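Local coordinates for protein cellulase (PDB 6UI3) that probably cleaves beta-1,4-glucan chains such as cellulose as the broad-specificity, family 5 endoglucanase domain of a longer polysaccharide-degrading protein, at residues E10-S15 / Y141-I146. Residues are numbered along the deposited sequence; the frame is centred on the assembly and turned at random.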
loop_
_atom_site.group_PDB
_atom_site.type_symbol
_atom_site.label_atom_id
_atom_site.label_comp_id
_atom_site.label_asym_id
_atom_site.label_seq_id
_atom_site.Cartn_x
_atom_site.Cartn_y
_atom_site.Cartn_z
ATOM N N GLU A 10 6.690 1.630 21.213
ATOM C CA GLU A 10 5.544 2.309 21.806
ATOM C C GLU A 10 4.230 1.819 21.214
ATOM O O GLU A 10 4.038 1.821 19.996
ATOM C CB GLU A 10 5.648 3.819 21.554
ATOM C CG GLU A 10 4.448 4.620 22.080
ATOM C CD GLU A 10 4.501 6.102 21.728
ATOM O OE1 GLU A 10 4.693 6.450 20.540
ATOM O OE2 GLU A 10 4.343 6.923 22.655
ATOM N N MET A 11 3.295 1.482 22.086
ATOM C CA MET A 11 1.942 1.115 21.684
ATOM C C MET A 11 0.993 2.081 22.381
ATOM O O MET A 11 0.752 1.974 23.588
ATOM C CB MET A 11 1.646 -0.337 22.043
ATOM C CG MET A 11 0.202 -0.775 21.806
ATOM S SD MET A 11 -0.449 -0.383 20.173
ATOM C CE MET A 11 0.494 -1.462 19.129
ATOM N N ARG A 12 0.472 3.045 21.628
ATOM C CA ARG A 12 -0.468 4.002 22.198
ATOM C C ARG A 12 -1.848 3.400 22.417
ATOM O O ARG A 12 -2.628 3.953 23.198
ATOM C CB ARG A 12 -0.587 5.235 21.296
ATOM C CG ARG A 12 0.674 6.101 21.208
ATOM C CD ARG A 12 0.596 7.084 20.044
ATOM N NE ARG A 12 0.893 6.402 18.786
ATOM C CZ ARG A 12 0.896 6.956 17.577
ATOM N NH1 ARG A 12 0.589 8.234 17.395
ATOM N NH2 ARG A 12 1.226 6.236 16.531
ATOM N N GLY A 13 -2.174 2.303 21.741
ATOM C CA GLY A 13 -3.508 1.737 21.816
ATOM C C GLY A 13 -4.566 2.577 21.133
ATOM O O GLY A 13 -5.722 2.590 21.568
ATOM N N LEU A 14 -4.196 3.287 20.076
ATOM C CA LEU A 14 -5.152 4.099 19.332
ATOM C C LEU A 14 -6.197 3.236 18.636
ATOM O O LEU A 14 -5.911 2.139 18.162
ATOM C CB LEU A 14 -4.419 4.903 18.259
ATOM C CG LEU A 14 -3.339 5.896 18.696
ATOM C CD1 LEU A 14 -2.800 6.662 17.494
ATOM C CD2 LEU A 14 -3.847 6.876 19.747
ATOM N N SER A 15 -7.417 3.744 18.566
ATOM C CA SER A 15 -8.407 3.163 17.680
ATOM C C SER A 15 -7.897 3.236 16.241
ATOM O O SER A 15 -7.049 4.066 15.890
ATOM C CB SER A 15 -9.704 3.951 17.793
ATOM O OG SER A 15 -9.502 5.253 17.289
ATOM N N TYR A 141 7.228 -4.471 17.958
ATOM C CA TYR A 141 7.412 -3.189 17.290
ATOM C C TYR A 141 6.261 -2.237 17.592
ATOM O O TYR A 141 5.116 -2.648 17.818
ATOM C CB TYR A 141 7.535 -3.417 15.777
ATOM C CG TYR A 141 8.960 -3.592 15.326
ATOM C CD1 TYR A 141 9.715 -4.699 15.710
ATOM C CD2 TYR A 141 9.569 -2.621 14.552
ATOM C CE1 TYR A 141 11.032 -4.824 15.331
ATOM C CE2 TYR A 141 10.868 -2.734 14.157
ATOM C CZ TYR A 141 11.613 -3.830 14.548
ATOM O OH TYR A 141 12.938 -3.908 14.168
ATOM N N SER A 142 6.584 -0.944 17.576
ATOM C CA SER A 142 5.630 0.110 17.873
ATOM C C SER A 142 4.450 0.108 16.899
ATOM O O SER A 142 4.461 -0.521 15.835
ATOM C CB SER A 142 6.309 1.470 17.769
ATOM O OG SER A 142 6.453 1.848 16.404
ATOM N N ASP A 143 3.430 0.882 17.278
ATOM C CA ASP A 143 2.211 1.057 16.505
ATOM C C ASP A 143 2.416 1.820 15.209
ATOM O O ASP A 143 1.462 1.945 14.436
ATOM C CB ASP A 143 1.107 1.711 17.355
ATOM C CG ASP A 143 1.459 3.096 17.863
ATOM O OD1 ASP A 143 2.400 3.739 17.354
ATOM O OD2 ASP A 143 0.768 3.567 18.795
ATOM N N LYS A 144 3.619 2.302 14.923
ATOM C CA LYS A 144 3.870 2.897 13.616
ATOM C C LYS A 144 4.159 1.856 12.543
ATOM O O LYS A 144 4.168 2.204 11.360
ATOM C CB LYS A 144 4.952 3.962 13.706
ATOM C CG LYS A 144 4.425 5.213 14.422
ATOM C CD LYS A 144 5.124 6.472 13.982
ATOM C CE LYS A 144 4.500 7.697 14.623
ATOM N NZ LYS A 144 4.781 7.743 16.074
ATOM N N LEU A 145 4.330 0.592 12.911
ATOM C CA LEU A 145 4.387 -0.507 11.956
ATOM C C LEU A 145 2.982 -1.063 11.744
ATOM O O LEU A 145 2.313 -1.468 12.699
ATOM C CB LEU A 145 5.319 -1.603 12.465
ATOM C CG LEU A 145 5.393 -2.872 11.600
ATOM C CD1 LEU A 145 5.932 -2.574 10.220
ATOM C CD2 LEU A 145 6.264 -3.905 12.295
ATOM N N ILE A 146 2.557 -1.107 10.487
ATOM C CA ILE A 146 1.233 -1.545 10.060
ATOM C C ILE A 146 1.419 -2.731 9.116
ATOM O O ILE A 146 2.383 -2.753 8.344
ATOM C CB ILE A 146 0.547 -0.381 9.312
ATOM C CG1 ILE A 146 0.370 0.842 10.219
ATOM C CG2 ILE A 146 -0.782 -0.843 8.680
ATOM C CD1 ILE A 146 0.032 2.117 9.455
HETATM O O HOH W 1 4.439 5.496 17.958
HETATM O O HOH W 2 -1.824 2.565 18.767
#
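At the end of the (beta/alpha)8 barrel where its strands begin, the loop before helix 16-21 packs against the type I turn Ser-142 to Leu-145, which leads into barrel strand 145-148. A backbone hydrogen bond runs from Asp-143 N to Glu-10 O, 2.9 Å and nearly along the C=O axis. Ser-142 OG accepts from Lys-144 N in an ST turn, a task its short hydroxyl side chain suits.

Asp-143 carries the polar contact. Its CG sits between backbone N and carbonyl carbon (chi1 61°), so the short carboxylate points into the loop. Arg-12, bent at chi3 (-79°), forms a side-on salt bridge, its planar guanidinium offering one N-H to each oxygen. Arg-12 NE meets the syn lone pair of Asp-143 OD2 at 2.8 Å. Arg-12 NH2 reaches Asp-143 OD1 from above the carboxylate plane, 2.9 Å away. Asp-143 OD2 also accepts hydrogen bonds from Arg-12 N (2.9 Å) and water 2, which holds Leu-14 N. Water 1 joins Asp-143 OD1 to Glu-10 OE1 and Lys-144 NZ; the lysine also pairs with Asp-99, probably easing its repulsion with Arg-12.

Nonpolar packing is lighter. Unbranched Met-11 bends at chi2 and chi3, bringing CE 3.7 Å from Asp-143 CB. Leu-14 CD1 lies 3.6 Å above the Arg-12 guanidinium plane.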